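Local coordinates for peptide ABC transporter, peptide-binding protein (Thermus thermophilus, PDB 2D5W), which binds oligopeptides, here a pentapeptide, and probably delivers them to an ABC transporter for uptake into the cell, at residues D122-N128 with I140-Y145; Y146-Y150 with L472-G476. All blocks are in the same frame, centred on the assembly; numbering follows the deposited sequence.

Contacts 1 and 2 follow one another along the chain, with centres about 12 Å apart. Contact 1 pairs the open ends of a beta hairpin and includes the end of helix 121-126. After the strand the chain runs on through a loop to Tyr145, and contact 2 begins at the next residue. There the loop 146-150 meets the distant loop 472-476. Arg126 of contact 1 ties the two together: its NH2 forms a salt bridge with OD1 of Asp148, 2.9 Å away, and its NH1 packs 3.8 Å from CE1 of Tyr147. Phe141 CD2 lies 3.3 Å from Asp148 OD1. Both lie in the solute-binding protein fold, which probably serves peptide uptake.

Contact 1. Residues D122-N128 with I140-Y145; sequences DFWERVN and IFEPAY
Asp122, Arg126 and Tyr145 form a polar network at the open end of beta hairpin 127-141. Arg126 NE makes a salt bridge to Asp122 OD1 (2.8 Å), and Tyr145 OH donates to Asp122 OD2 (2.7 Å). Arg126 NH2 donates to Pro143 O (3.0 Å). Arg126 (chi1 p, then t, t) lays its guanidinium flat on the Tyr145 ring, a cation-pi stack with centres 3.5 Å apart and planes at 18°. Val127 starts the strand after the helix. Asn128 and Ile140 are an antiparallel hydrogen-bonded pair: Asn128 N donates to Ile140 O (2.9 Å), Ile140 N to Asn128 O (2.8 Å). Val127 and Phe141 are a non-hydrogen-bonded pair, CA-CA 4.6 Å. Glu142 N donates to Arg126 O (2.9 Å); a cis peptide precedes Pro143. Strand 136-141 also pairs with strand 78-86, and Glu142 OE1 salt-bridges Arg80 NH1 there; strand 127-131 is outermost in the sheet. On the face of Val127 and Phe141, Val127 CG2 lies 3.5 Å from Phe141 CD2, and Phe123 CE1 4.3 Å from Phe141 CE2.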
loop_
_atom_site.group_PDB
_atom_site.type_symbol
_atom_site.label_atom_id
_atom_site.label_comp_id
_atom_site.label_asym_id
_atom_site.label_seq_id
_atom_site.Cartn_x
_atom_site.Cartn_y
_atom_site.Cartn_z
ATOM N N ASP A 122 6.455 -8.644 12.397
ATOM C CA ASP A 122 7.869 -9.012 12.395
ATOM C C ASP A 122 8.715 -7.801 12.777
ATOM O O ASP A 122 9.588 -7.894 13.641
ATOM C CB ASP A 122 8.286 -9.539 11.016
ATOM C CG ASP A 122 9.794 -9.674 10.874
ATOM O OD1 ASP A 122 10.456 -8.662 10.559
ATOM O OD2 ASP A 122 10.314 -10.788 11.093
ATOM N N PHE A 123 8.455 -6.665 12.135
ATOM C CA PHE A 123 9.183 -5.434 12.420
ATOM C C PHE A 123 9.083 -5.118 13.906
ATOM O O PHE A 123 10.084 -4.847 14.573
ATOM C CB PHE A 123 8.581 -4.271 11.618
ATOM C CG PHE A 123 9.118 -2.911 12.000
ATOM C CD1 PHE A 123 10.233 -2.380 11.358
ATOM C CD2 PHE A 123 8.500 -2.160 12.999
ATOM C CE1 PHE A 123 10.724 -1.121 11.701
ATOM C CE2 PHE A 123 8.987 -0.898 13.349
ATOM C CZ PHE A 123 10.101 -0.380 12.698
ATOM N N TRP A 124 7.862 -5.172 14.423
ATOM C CA TRP A 124 7.635 -4.843 15.815
ATOM C C TRP A 124 8.232 -5.799 16.833
ATOM O O TRP A 124 8.288 -5.492 18.021
ATOM C CB TRP A 124 6.139 -4.616 16.039
ATOM C CG TRP A 124 5.741 -3.303 15.441
ATOM C CD1 TRP A 124 5.039 -3.091 14.287
ATOM C CD2 TRP A 124 6.143 -2.013 15.909
ATOM N NE1 TRP A 124 4.989 -1.743 14.007
ATOM C CE2 TRP A 124 5.659 -1.061 14.989
ATOM C CE3 TRP A 124 6.874 -1.573 17.022
ATOM C CZ2 TRP A 124 5.884 0.314 15.146
ATOM C CZ3 TRP A 124 7.099 -0.210 17.178
ATOM C CH2 TRP A 124 6.604 0.717 16.243
ATOM N N GLU A 125 8.705 -6.947 16.365
ATOM C CA GLU A 125 9.337 -7.909 17.255
ATOM C C GLU A 125 10.845 -7.688 17.307
ATOM O O GLU A 125 11.460 -7.833 18.363
ATOM C CB GLU A 125 9.060 -9.341 16.783
ATOM C CG GLU A 125 7.651 -9.824 17.053
ATOM C CD GLU A 125 7.385 -10.046 18.531
ATOM O OE1 GLU A 125 6.215 -10.280 18.895
ATOM O OE2 GLU A 125 8.349 -9.996 19.327
ATOM N N ARG A 126 11.438 -7.306 16.180
ATOM C CA ARG A 126 12.889 -7.141 16.120
ATOM C C ARG A 126 13.449 -5.720 16.124
ATOM O O ARG A 126 14.663 -5.542 16.098
ATOM C CB ARG A 126 13.422 -7.888 14.894
ATOM C CG ARG A 126 13.007 -7.254 13.592
ATOM C CD ARG A 126 13.270 -8.134 12.372
ATOM N NE ARG A 126 12.883 -7.385 11.184
ATOM C CZ ARG A 126 13.636 -6.444 10.626
ATOM N NH1 ARG A 126 13.199 -5.784 9.564
ATOM N NH2 ARG A 126 14.848 -6.197 11.103
ATOM N N VAL A 127 12.590 -4.708 16.156
ATOM C CA VAL A 127 13.085 -3.337 16.158
ATOM C C VAL A 127 12.810 -2.649 17.488
ATOM O O VAL A 127 11.727 -2.777 18.057
ATOM C CB VAL A 127 12.459 -2.512 15.012
ATOM C CG1 VAL A 127 13.063 -1.112 14.981
ATOM C CG2 VAL A 127 12.693 -3.218 13.685
ATOM N N ASN A 128 13.811 -1.929 17.980
ATOM C CA ASN A 128 13.700 -1.207 19.237
ATOM C C ASN A 128 14.371 0.147 19.087
ATOM O O ASN A 128 15.002 0.429 18.068
ATOM C CB ASN A 128 14.362 -2.003 20.366
ATOM C CG ASN A 128 13.507 -3.162 20.836
ATOM O OD1 ASN A 128 12.474 -2.962 21.475
ATOM N ND2 ASN A 128 13.928 -4.380 20.514
ATOM N N ILE A 140 17.396 0.151 16.629
ATOM C CA ILE A 140 18.109 -1.114 16.737
ATOM C C ILE A 140 17.321 -2.238 16.083
ATOM O O ILE A 140 16.195 -2.532 16.485
ATOM C CB ILE A 140 18.346 -1.475 18.219
ATOM C CG1 ILE A 140 19.042 -0.313 18.934
ATOM C CG2 ILE A 140 19.187 -2.743 18.322
ATOM C CD1 ILE A 140 19.071 -0.450 20.446
ATOM N N PHE A 141 17.919 -2.863 15.073
ATOM C CA PHE A 141 17.280 -3.967 14.364
ATOM C C PHE A 141 18.055 -5.246 14.653
ATOM O O PHE A 141 19.243 -5.343 14.339
ATOM C CB PHE A 141 17.285 -3.730 12.849
ATOM C CG PHE A 141 16.767 -2.379 12.428
ATOM C CD1 PHE A 141 17.544 -1.237 12.596
ATOM C CD2 PHE A 141 15.512 -2.254 11.843
ATOM C CE1 PHE A 141 17.081 0.012 12.184
ATOM C CE2 PHE A 141 15.039 -1.007 11.427
ATOM C CZ PHE A 141 15.824 0.125 11.599
ATOM N N GLU A 142 17.389 -6.228 15.248
ATOM C CA GLU A 142 18.044 -7.493 15.555
ATOM C C GLU A 142 17.042 -8.645 15.553
ATOM O O GLU A 142 16.145 -8.699 16.391
ATOM C CB GLU A 142 18.740 -7.416 16.917
ATOM C CG GLU A 142 19.537 -8.670 17.251
ATOM C CD GLU A 142 20.215 -8.601 18.603
ATOM O OE1 GLU A 142 21.048 -7.695 18.807
ATOM O OE2 GLU A 142 19.915 -9.458 19.461
ATOM N N PRO A 143 17.178 -9.578 14.596
ATOM C CA PRO A 143 18.208 -9.580 13.554
ATOM C C PRO A 143 17.921 -8.518 12.497
ATOM O O PRO A 143 16.763 -8.164 12.262
ATOM C CB PRO A 143 18.119 -10.993 12.990
ATOM C CG PRO A 143 16.654 -11.278 13.083
ATOM C CD PRO A 143 16.299 -10.754 14.461
ATOM N N ALA A 144 18.974 -8.015 11.865
ATOM C CA ALA A 144 18.828 -6.996 10.837
ATOM C C ALA A 144 18.482 -7.629 9.495
ATOM O O ALA A 144 18.958 -8.723 9.173
ATOM C CB ALA A 144 20.117 -6.195 10.715
ATOM N N TYR A 145 17.647 -6.938 8.724
ATOM C CA TYR A 145 17.247 -7.393 7.397
ATOM C C TYR A 145 17.942 -6.507 6.370
ATOM O O TYR A 145 18.319 -5.373 6.671
ATOM C CB TYR A 145 15.729 -7.309 7.214
ATOM C CG TYR A 145 14.932 -8.349 7.976
ATOM C CD1 TYR A 145 13.545 -8.428 7.832
ATOM C CD2 TYR A 145 15.554 -9.258 8.835
ATOM C CE1 TYR A 145 12.802 -9.382 8.522
ATOM C CE2 TYR A 145 14.818 -10.212 9.531
ATOM C CZ TYR A 145 13.446 -10.270 9.370
ATOM O OH TYR A 145 12.732 -11.221 10.066
HETATM O O HOH W 1 16.097 -4.617 18.637
#

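Contact 2. Residues Y146-Y150 with L472-G476; sequences YYDTY and LQEDG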
loop_
_atom_site.group_PDB
_atom_site.type_symbol
_atom_site.label_atom_id
_atom_site.label_comp_id
_atom_site.label_asym_id
_atom_site.label_seq_id
_atom_site.Cartn_x
_atom_site.Cartn_y
_atom_site.Cartn_z
ATOM N N TYR A 146 18.092 -7.017 5.153
ATOM C CA TYR A 146 18.789 -6.295 4.098
ATOM C C TYR A 146 18.228 -4.924 3.743
ATOM O O TYR A 146 18.953 -4.077 3.222
ATOM C CB TYR A 146 18.847 -7.160 2.831
ATOM C CG TYR A 146 17.576 -7.159 2.007
ATOM C CD1 TYR A 146 17.439 -6.313 0.907
ATOM C CD2 TYR A 146 16.508 -7.995 2.332
ATOM C CE1 TYR A 146 16.270 -6.298 0.150
ATOM C CE2 TYR A 146 15.333 -7.986 1.580
ATOM C CZ TYR A 146 15.224 -7.135 0.495
ATOM O OH TYR A 146 14.061 -7.107 -0.244
ATOM N N TYR A 147 16.950 -4.703 4.034
ATOM C CA TYR A 147 16.295 -3.443 3.693
ATOM C C TYR A 147 16.079 -2.450 4.830
ATOM O O TYR A 147 15.433 -1.422 4.630
ATOM C CB TYR A 147 14.942 -3.740 3.037
ATOM C CG TYR A 147 13.972 -4.554 3.882
ATOM C CD1 TYR A 147 13.615 -4.152 5.172
ATOM C CD2 TYR A 147 13.355 -5.689 3.360
ATOM C CE1 TYR A 147 12.664 -4.856 5.912
ATOM C CE2 TYR A 147 12.402 -6.397 4.090
ATOM C CZ TYR A 147 12.060 -5.976 5.363
ATOM O OH TYR A 147 11.104 -6.654 6.082
ATOM N N ASP A 148 16.620 -2.726 6.010
ATOM C CA ASP A 148 16.396 -1.837 7.146
ATOM C C ASP A 148 16.870 -0.388 7.004
ATOM O O ASP A 148 16.342 0.499 7.679
ATOM C CB ASP A 148 16.966 -2.473 8.414
ATOM C CG ASP A 148 16.136 -3.658 8.893
ATOM O OD1 ASP A 148 16.659 -4.479 9.673
ATOM O OD2 ASP A 148 14.951 -3.765 8.500
ATOM N N THR A 149 17.843 -0.134 6.133
ATOM C CA THR A 149 18.323 1.235 5.947
ATOM C C THR A 149 17.567 1.960 4.837
ATOM O O THR A 149 17.792 3.149 4.608
ATOM C CB THR A 149 19.830 1.285 5.606
ATOM O OG1 THR A 149 20.066 0.613 4.364
ATOM C CG2 THR A 149 20.653 0.634 6.709
ATOM N N TYR A 150 16.672 1.247 4.155
ATOM C CA TYR A 150 15.892 1.829 3.060
ATOM C C TYR A 150 14.852 2.836 3.552
ATOM O O TYR A 150 13.975 2.497 4.346
ATOM C CB TYR A 150 15.159 0.736 2.276
ATOM C CG TYR A 150 16.022 -0.272 1.540
ATOM C CD1 TYR A 150 15.427 -1.245 0.739
ATOM C CD2 TYR A 150 17.416 -0.272 1.651
ATOM C CE1 TYR A 150 16.184 -2.193 0.067
ATOM C CE2 TYR A 150 18.190 -1.225 0.976
ATOM C CZ TYR A 150 17.561 -2.180 0.187
ATOM O OH TYR A 150 18.293 -3.131 -0.489
ATOM N N LEU A 472 10.690 -0.966 -1.695
ATOM C CA LEU A 472 11.829 -1.863 -1.854
ATOM C C LEU A 472 12.092 -2.797 -0.675
ATOM O O LEU A 472 13.031 -3.591 -0.706
ATOM C CB LEU A 472 13.089 -1.050 -2.167
ATOM C CG LEU A 472 13.181 -0.587 -3.623
ATOM C CD1 LEU A 472 14.246 0.487 -3.768
ATOM C CD2 LEU A 472 13.488 -1.784 -4.513
ATOM N N GLN A 473 11.273 -2.706 0.365
ATOM C CA GLN A 473 11.445 -3.580 1.518
ATOM C C GLN A 473 10.657 -4.867 1.298
ATOM O O GLN A 473 9.734 -5.189 2.047
ATOM C CB GLN A 473 10.982 -2.874 2.789
ATOM C CG GLN A 473 11.733 -1.577 3.067
ATOM C CD GLN A 473 11.476 -1.045 4.460
ATOM O OE1 GLN A 473 10.333 -0.983 4.911
ATOM N NE2 GLN A 473 12.540 -0.650 5.148
ATOM N N GLU A 474 11.038 -5.600 0.258
ATOM C CA GLU A 474 10.368 -6.848 -0.092
ATOM C C GLU A 474 10.814 -8.011 0.789
ATOM O O GLU A 474 12.004 -8.321 0.873
ATOM C CB GLU A 474 10.630 -7.178 -1.564
ATOM C CG GLU A 474 9.947 -8.452 -2.065
ATOM C CD GLU A 474 8.429 -8.409 -1.929
ATOM O OE1 GLU A 474 7.812 -7.443 -2.429
ATOM O OE2 GLU A 474 7.854 -9.344 -1.328
ATOM N N ASP A 475 9.851 -8.649 1.445
ATOM C CA ASP A 475 10.134 -9.778 2.325
ATOM C C ASP A 475 9.186 -10.951 2.087
ATOM O O ASP A 475 9.249 -11.956 2.797
ATOM C CB ASP A 475 10.032 -9.346 3.791
ATOM C CG ASP A 475 8.815 -8.484 4.060
ATOM O OD1 ASP A 475 7.772 -8.706 3.414
ATOM O OD2 ASP A 475 8.899 -7.588 4.922
ATOM N N GLY A 476 8.311 -10.822 1.095
ATOM C CA GLY A 476 7.355 -11.879 0.808
ATOM C C GLY A 476 6.320 -12.036 1.911
ATOM O O GLY A 476 5.553 -13.001 1.914
HETATM O O HOH W 2 13.744 -5.434 -2.480
#
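Two irregular loops meet here, a type I beta turn against an inverse gamma turn. The loop 146-150 follows the hairpin strand 136-141 and contains the beta turn, from Tyr147 to Tyr150. The loop 472-476 follows strand 463-469 of the mixed sheet. The contact thus joins parts of the chain far apart in sequence.

Leu472 comes first. Its CB packs 3.7 Å from CD1 of Tyr150, and its carbonyl O lies near the edge of that ring. The same O accepts a hydrogen bond from a water at 2.7 Å. This water also donates to Tyr146 OH at 2.8 Å, so it bridges the two loops.

Gln473 is the centre of the inverse gamma turn. Its CB sits over the face of the Tyr147 ring, a CH-pi contact 3.6 Å from the centroid. Its side chain then reaches back to the beta turn, where NE2 donates to Tyr147 O at 3.0 Å. Tyr147 O also accepts the turn's own bond from Tyr150 N, at 3.0 Å. One carbonyl thus serves both the turn and the contact.

Glu474 points its CA-CB bond away, but its backbone takes part. Its O accepts a short hydrogen bond from Tyr146 OH, 2.6 Å. OE2 accepts from Gly476 N at 2.9 Å and also from Trp355 NE1.

Asp475 divides its carboxylate. OD1 pairs with Ser477, next along the chain after Gly476. OD2 accepts from the other loop, with Tyr147 OH donating to Asp475 OD2 at 2.7 Å.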